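Local coordinates for protein endonuclease V (Homo sapiens, PDB 6OZE) that probably cleaves RNA at or near inosine, the product of adenosine deamination, by metal-dependent hydrolysis of the nucleic acid backbone, at residues P32-L37 against V213-A218; S74-L79 against R236-K241; Q151-A156 against S181-G186. The protein carries 4 engineered substitutions. One frame throughout, in Å; residues are numbered along the deposited sequence. Where two conformers were deposited one is given.

Contact 1. Residues P32-L37 against V213-A218; sequences PAFSGL and VRLTSA. Engineered in segment 213-218: S217 (natural residue Cys), A218 (natural residue Cys). With NA (sodium ion), chain G.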
# COMPACT_ATOMS: atom_id res chain seq x y z
N PRO A 32 15.68 13.40 7.82
CA PRO A 32 15.87 13.34 6.36
C PRO A 32 16.31 11.97 5.84
O PRO A 32 15.84 11.54 4.78
CB PRO A 32 16.92 14.42 6.10
CG PRO A 32 16.71 15.40 7.23
CD PRO A 32 16.33 14.57 8.42
N ALA A 33 17.14 11.26 6.59
CA ALA A 33 17.57 9.93 6.18
C ALA A 33 16.84 8.81 6.90
O ALA A 33 17.23 7.65 6.78
CB ALA A 33 19.09 9.78 6.36
N PHE A 34 15.76 9.14 7.61
CA PHE A 34 14.98 8.16 8.36
C PHE A 34 15.84 7.44 9.39
O PHE A 34 15.70 6.22 9.59
CB PHE A 34 14.24 7.17 7.44
CG PHE A 34 13.30 7.83 6.49
CD1 PHE A 34 12.16 8.47 6.97
CD2 PHE A 34 13.56 7.85 5.13
CE1 PHE A 34 11.28 9.08 6.10
CE2 PHE A 34 12.68 8.48 4.25
CZ PHE A 34 11.54 9.09 4.74
N SER A 35 16.72 8.19 10.04
CA SER A 35 17.48 7.65 11.15
C SER A 35 16.53 7.07 12.19
O SER A 35 15.57 7.73 12.60
CB SER A 35 18.33 8.74 11.78
OG SER A 35 19.03 8.25 12.91
N GLY A 36 16.79 5.84 12.60
CA GLY A 36 15.94 5.14 13.52
C GLY A 36 15.01 4.15 12.86
O GLY A 36 14.43 3.30 13.55
N LEU A 37 14.84 4.24 11.53
CA LEU A 37 14.05 3.25 10.81
C LEU A 37 14.93 2.04 10.51
O LEU A 37 15.97 2.17 9.86
CB LEU A 37 13.52 3.84 9.51
CG LEU A 37 12.72 2.88 8.63
CD1 LEU A 37 11.47 2.34 9.37
CD2 LEU A 37 12.33 3.58 7.33
N VAL A 213 6.20 9.83 0.65
CA VAL A 213 6.78 9.87 -0.69
C VAL A 213 8.29 9.70 -0.61
O VAL A 213 8.89 8.98 -1.41
CB VAL A 213 6.36 11.16 -1.41
CG1 VAL A 213 7.14 11.34 -2.71
CG2 VAL A 213 4.88 11.12 -1.67
N ARG A 214 8.92 10.36 0.36
CA ARG A 214 10.36 10.22 0.52
C ARG A 214 10.75 8.79 0.90
O ARG A 214 11.75 8.26 0.41
CB ARG A 214 10.87 11.21 1.56
CG ARG A 214 10.69 12.65 1.12
CD ARG A 214 11.63 13.59 1.86
NE ARG A 214 11.67 13.31 3.29
CZ ARG A 214 12.66 12.67 3.90
NH1 ARG A 214 12.60 12.47 5.21
NH2 ARG A 214 13.69 12.22 3.20
N LEU A 215 9.97 8.16 1.79
CA LEU A 215 10.27 6.78 2.15
C LEU A 215 10.13 5.86 0.95
O LEU A 215 10.96 4.96 0.75
CB LEU A 215 9.31 6.30 3.25
CG LEU A 215 9.46 4.84 3.66
CD1 LEU A 215 10.85 4.58 4.20
CD2 LEU A 215 8.39 4.47 4.69
N THR A 216 9.08 6.05 0.16
CA THR A 216 8.91 5.20 -1.02
C THR A 216 10.10 5.35 -1.97
O THR A 216 10.60 4.36 -2.51
CB THR A 216 7.60 5.57 -1.72
OG1 THR A 216 6.52 5.39 -0.79
CG2 THR A 216 7.35 4.64 -2.90
N SER A 217 10.55 6.58 -2.19
CA SER A 217 11.75 6.78 -3.01
C SER A 217 12.95 6.06 -2.41
O SER A 217 13.70 5.39 -3.14
CB SER A 217 12.05 8.28 -3.18
OG SER A 217 12.98 8.48 -4.22
N ALA A 218 13.14 6.16 -1.09
CA ALA A 218 14.28 5.54 -0.44
C ALA A 218 14.25 4.02 -0.55
O ALA A 218 15.31 3.38 -0.54
CB ALA A 218 14.33 5.97 1.02
NA NA G . 18.24 2.13 9.77
O HOH W 1 17.86 4.42 8.79
O HOH W 2 18.74 4.15 11.63
O HOH W 3 20.69 1.37 9.73
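The F34 ring and the guanidinium of R214 lie flat on one another in an offset cation-pi stack, planes 3° apart and centres 4.5 Å apart. They join a type II beta turn, F34 to L37, in the loop leading into strand 39-47 of the RNase H-like fold to helix 209-218. The overlap is partial: CZ of F34 sits over one guanidinium face, displaced toward its rim, with NH1 of R214 3.6 Å from that CZ. At the guanidinium edge, NH2 of R214 donates to the carbonyl O of P32 at 2.8 Å with an N-H...O angle of 156°, in the carbonyl plane and on a lone pair, while NH1 adds a weak bond to the same oxygen. A bend at chi3 (-45°) sets NE of R214, and in the conformer described the stack and edge bonds engage the group together; NH1 also bonds the carbonyl O of D31.

The tip of the phenylalanine also reaches the helix backbone, its CZ 3.5 Å from N of L215, and CD1 of L215 lies over one ring face. Beside it, CD2 of L37 meets that L215 CD1 at 3.6 Å, the two leucines crossing at about a right angle. An alanine in place of F34 would probably leave the R214 guanidinium without its flat partner and a gap beside CB and CD1 of L215, where the ring had packed.

The turn closes with L37 N bonded to F34 O, and W28 packs on the F34 side chain. L37 also ties the turn to a sodium ion, whose site includes Q38 and F64: the ion is bound by L37 O at 2.3 Å and by three waters, one of which donates to F34 O.

Contact 2. Residues S74-L79 against R236-K241; sequences SRMVSL and REHIRK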
# COMPACT_ATOMS: atom_id res chain seq x y z
N SER A 74 3.86 -16.30 3.15
CA SER A 74 2.83 -16.28 2.12
C SER A 74 1.82 -17.36 2.46
O SER A 74 2.20 -18.44 2.94
CB SER A 74 3.40 -16.61 0.75
OG SER A 74 4.31 -15.60 0.33
N ARG A 75 0.54 -17.09 2.21
CA ARG A 75 -0.50 -18.07 2.48
C ARG A 75 -1.56 -18.00 1.39
O ARG A 75 -2.02 -16.91 1.04
CB ARG A 75 -1.15 -17.82 3.84
CG ARG A 75 -0.21 -18.04 5.00
CD ARG A 75 -0.84 -18.94 6.04
NE ARG A 75 -1.13 -18.20 7.26
CZ ARG A 75 -0.22 -17.92 8.19
NH1 ARG A 75 1.03 -18.33 8.02
NH2 ARG A 75 -0.56 -17.24 9.27
N MET A 76 -1.96 -19.16 0.88
CA MET A 76 -3.12 -19.21 0.00
C MET A 76 -4.39 -19.00 0.83
O MET A 76 -4.53 -19.55 1.93
CB MET A 76 -3.24 -20.57 -0.69
CG MET A 76 -2.07 -21.00 -1.57
SD MET A 76 -1.72 -19.83 -2.91
CE MET A 76 -3.21 -19.99 -3.88
N VAL A 77 -5.30 -18.19 0.29
CA VAL A 77 -6.52 -17.79 0.99
C VAL A 77 -7.66 -17.76 -0.02
O VAL A 77 -7.45 -17.70 -1.23
CB VAL A 77 -6.37 -16.40 1.66
CG1 VAL A 77 -5.24 -16.42 2.70
CG2 VAL A 77 -6.10 -15.33 0.62
N SER A 78 -8.89 -17.80 0.50
CA SER A 78 -10.09 -17.69 -0.32
C SER A 78 -10.81 -16.39 0.04
O SER A 78 -11.26 -16.23 1.18
CB SER A 78 -11.02 -18.88 -0.06
OG SER A 78 -10.43 -20.08 -0.51
N LEU A 79 -10.91 -15.48 -0.93
CA LEU A 79 -11.53 -14.17 -0.73
C LEU A 79 -13.01 -14.30 -1.02
O LEU A 79 -13.47 -14.11 -2.15
CB LEU A 79 -10.89 -13.13 -1.65
CG LEU A 79 -9.36 -12.98 -1.65
CD1 LEU A 79 -8.96 -11.64 -2.25
CD2 LEU A 79 -8.80 -13.09 -0.26
N ARG A 236 3.58 -14.65 -6.06
CA ARG A 236 3.63 -15.36 -7.33
C ARG A 236 4.32 -16.71 -7.17
O ARG A 236 3.82 -17.73 -7.65
CB ARG A 236 4.33 -14.52 -8.39
CG ARG A 236 3.43 -13.46 -8.99
CD ARG A 236 4.13 -12.68 -10.09
NE ARG A 236 5.30 -11.99 -9.58
CZ ARG A 236 6.02 -11.12 -10.28
NH1 ARG A 236 5.69 -10.83 -11.54
NH2 ARG A 236 7.08 -10.54 -9.73
N GLU A 237 5.43 -16.74 -6.43
CA GLU A 237 6.12 -18.01 -6.21
C GLU A 237 5.26 -18.98 -5.42
O GLU A 237 5.25 -20.18 -5.71
CB GLU A 237 7.44 -17.78 -5.46
CG GLU A 237 8.50 -17.05 -6.27
CD GLU A 237 9.76 -16.81 -5.46
OE1 GLU A 237 9.73 -17.01 -4.23
OE2 GLU A 237 10.79 -16.42 -6.07
N HIS A 238 4.56 -18.48 -4.39
CA HIS A 238 3.75 -19.38 -3.57
C HIS A 238 2.60 -19.96 -4.38
O HIS A 238 2.25 -21.13 -4.21
CB HIS A 238 3.21 -18.62 -2.36
CG HIS A 238 2.70 -19.51 -1.28
ND1 HIS A 238 3.52 -20.33 -0.54
CD2 HIS A 238 1.44 -19.73 -0.83
CE1 HIS A 238 2.79 -21.01 0.33
NE2 HIS A 238 1.53 -20.66 0.18
N ILE A 239 1.99 -19.16 -5.25
CA ILE A 239 0.93 -19.69 -6.11
C ILE A 239 1.48 -20.77 -7.04
O ILE A 239 0.88 -21.84 -7.20
CB ILE A 239 0.28 -18.54 -6.91
CG1 ILE A 239 -0.54 -17.65 -5.97
CG2 ILE A 239 -0.53 -19.08 -8.10
CD1 ILE A 239 -0.93 -16.33 -6.59
N ARG A 240 2.63 -20.50 -7.66
CA ARG A 240 3.20 -21.49 -8.57
C ARG A 240 3.56 -22.78 -7.85
O ARG A 240 3.34 -23.88 -8.39
CB ARG A 240 4.38 -20.89 -9.34
CG ARG A 240 3.95 -20.13 -10.59
CD ARG A 240 4.33 -18.65 -10.56
NE ARG A 240 3.73 -17.91 -11.66
CZ ARG A 240 2.56 -17.26 -11.59
NH1 ARG A 240 1.87 -17.26 -10.46
NH2 ARG A 240 2.10 -16.61 -12.65
N LYS A 241 4.09 -22.69 -6.63
CA LYS A 241 4.40 -23.90 -5.89
C LYS A 241 3.12 -24.65 -5.52
O LYS A 241 3.02 -25.86 -5.71
CB LYS A 241 5.17 -23.58 -4.61
CG LYS A 241 6.51 -22.89 -4.80
CD LYS A 241 7.29 -23.04 -3.50
CE LYS A 241 8.23 -21.89 -3.27
NZ LYS A 241 8.67 -21.89 -1.85
O HOH W 4 -0.62 -21.65 1.84
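H238 presents one face of its imidazole to S74: CB of S74 stands 4.0 Å from the ring centroid and 25° off the normal, a CH-pi contact over the face. The carbonyl O of S74 lies above the same ring nearer its rim, 3.6 Å from NE2 of H238. The CB bond of H238 points toward the strand, and chi1 (-164°) sets CG anti to the backbone N.

M76 approaches obliquely. The bend at chi2 brings its SD to 3.8 Å from CD2 of H238, a Met-aromatic contact. The same SD touches CG1 of I239 at 3.9 Å, where the two side chains cross at about a right angle. No direct hydrogen bond joins the segments; instead a water in the plane of the imidazole, at its edge, bonds NE2 of H238 at 2.9 Å and accepts from N of M76.

OG of S74 is hydrogen-bonded to OG of S58. Strand 69-78 is the outermost strand at this end of the sheet, paired with strand 54-63; helix 226-242 passes it at 8.4 Å between the segment axes and 61° between their directions, with H238 and I239 also touching C56 of strand 54-63.

Contact 3. Residues Q151-A156 against S181-G186; sequences QVDGLA and SGTVLG. Unlike the reference sequence in segment 151-156: A156 (reference Glu).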
# COMPACT_ATOMS: atom_id res chain seq x y z
N GLN A 151 -9.24 7.24 -10.28
CA GLN A 151 -9.84 8.50 -10.71
C GLN A 151 -11.03 8.86 -9.81
O GLN A 151 -12.19 8.69 -10.16
CB GLN A 151 -10.21 8.45 -12.19
CG GLN A 151 -9.00 8.38 -13.11
CD GLN A 151 -9.37 8.41 -14.59
OE1 GLN A 151 -8.56 8.80 -15.43
NE2 GLN A 151 -10.59 7.98 -14.90
N VAL A 152 -10.70 9.40 -8.63
CA VAL A 152 -11.68 9.77 -7.62
C VAL A 152 -11.50 11.23 -7.23
O VAL A 152 -10.43 11.81 -7.40
CB VAL A 152 -11.61 8.86 -6.38
CG1 VAL A 152 -11.94 7.42 -6.74
CG2 VAL A 152 -10.24 8.96 -5.74
N ASP A 153 -12.57 11.81 -6.68
CA ASP A 153 -12.58 13.22 -6.26
C ASP A 153 -12.09 14.14 -7.37
O ASP A 153 -11.29 15.05 -7.15
CB ASP A 153 -11.81 13.44 -4.95
CG ASP A 153 -12.04 14.83 -4.35
OD1 ASP A 153 -12.99 15.52 -4.79
OD2 ASP A 153 -11.27 15.23 -3.45
N GLY A 154 -12.57 13.90 -8.59
CA GLY A 154 -12.21 14.73 -9.71
C GLY A 154 -10.83 14.50 -10.28
O GLY A 154 -10.44 15.23 -11.20
N LEU A 155 -10.07 13.54 -9.76
CA LEU A 155 -8.79 13.20 -10.37
C LEU A 155 -9.01 12.44 -11.66
O LEU A 155 -9.90 11.60 -11.77
CB LEU A 155 -7.97 12.33 -9.42
CG LEU A 155 -7.20 13.02 -8.29
CD1 LEU A 155 -6.57 11.97 -7.40
CD2 LEU A 155 -6.13 13.93 -8.87
N ALA A 156 -8.19 12.74 -12.67
CA ALA A 156 -8.35 12.09 -13.96
C ALA A 156 -7.00 12.02 -14.65
O ALA A 156 -6.18 12.93 -14.51
CB ALA A 156 -9.36 12.84 -14.84
N SER A 181 -11.67 19.60 -5.06
CA SER A 181 -12.00 20.61 -4.06
C SER A 181 -10.79 21.35 -3.50
O SER A 181 -10.91 22.53 -3.15
CB SER A 181 -12.75 19.95 -2.90
OG SER A 181 -11.98 18.88 -2.37
N GLY A 182 -9.64 20.70 -3.39
CA GLY A 182 -8.49 21.37 -2.81
C GLY A 182 -7.74 20.53 -1.79
O GLY A 182 -6.73 20.97 -1.23
N THR A 183 -8.23 19.32 -1.55
CA THR A 183 -7.52 18.36 -0.72
C THR A 183 -6.50 17.65 -1.60
O THR A 183 -6.87 17.05 -2.61
CB THR A 183 -8.51 17.33 -0.17
OG1 THR A 183 -9.83 17.88 -0.16
CG2 THR A 183 -8.12 16.92 1.24
N VAL A 184 -5.22 17.72 -1.24
CA VAL A 184 -4.23 16.91 -1.93
C VAL A 184 -4.37 15.48 -1.43
O VAL A 184 -4.26 15.21 -0.23
CB VAL A 184 -2.80 17.44 -1.74
CG1 VAL A 184 -1.82 16.49 -2.41
CG2 VAL A 184 -2.66 18.82 -2.35
N LEU A 185 -4.64 14.56 -2.35
CA LEU A 185 -4.97 13.18 -2.02
C LEU A 185 -3.76 12.26 -2.10
O LEU A 185 -3.79 11.17 -1.52
CB LEU A 185 -6.02 12.68 -3.02
CG LEU A 185 -7.29 13.52 -3.06
CD1 LEU A 185 -8.19 13.08 -4.21
CD2 LEU A 185 -8.02 13.41 -1.74
N GLY A 186 -2.71 12.68 -2.80
CA GLY A 186 -1.54 11.85 -2.94
C GLY A 186 -0.52 12.55 -3.80
O GLY A 186 -0.65 13.74 -4.11
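This is a largely apolar surface contact between a turn and the beginning of strand 184-189 with the loop before it, centred on L185, where that strand pairs with the outermost strand, 174-178. The turn is type I', V152 to L155, in the connection between strand 142-146 and helix 159-167; L155 N to V152 O closes it.

One methyl does most of the touching. CD1 of L185 lies 3.7 Å from CD1 of L155, the leucines sliding past each other in opposite directions, and is also 3.7 Å from CB of D153. Chi1 (-169°) sets CG of D153 anti to its backbone N; OD2 of D153 is 3.8 Å from that same L185 CD1. L123, from another loop, touches V152, L155 and L185, extending the apolar patch.

OG of S181, which is poorly ordered, stays 3.9 Å from OD2 of D153, too long for a hydrogen bond, and makes instead a weak one with OG1 of T183 at 3.2 Å. With no hydrogen bond across, the direct contact probably depends on van der Waals packing of leucine methyls and D153 CB, while backbone bonds of D153 to D180 and L185 to L177 anchor turn and strand.

Overall arrangement
Contact 1 is partly buried, whereas contacts 2 and 3 are at the surface. Their chemistry differs: contact 1 combines a charged stack, a direct hydrogen bond and a nearby ion; contact 2 relies on ring-face and sulfur packing with one bridging water; contact 3 has leucine methyls and no bond across. Contacts 2 and 3 both reach the same mixed sheet, toward its two ends and on opposite sides of the chain's centre, their centres 34 Å apart. Contacts 1 and 2 use successive helices, 209-218 and 226-242, and their segments alternate along the chain. Contact 3 is nested within the loops closed by both others, its nearest atoms about 6 Å from those of contact 1.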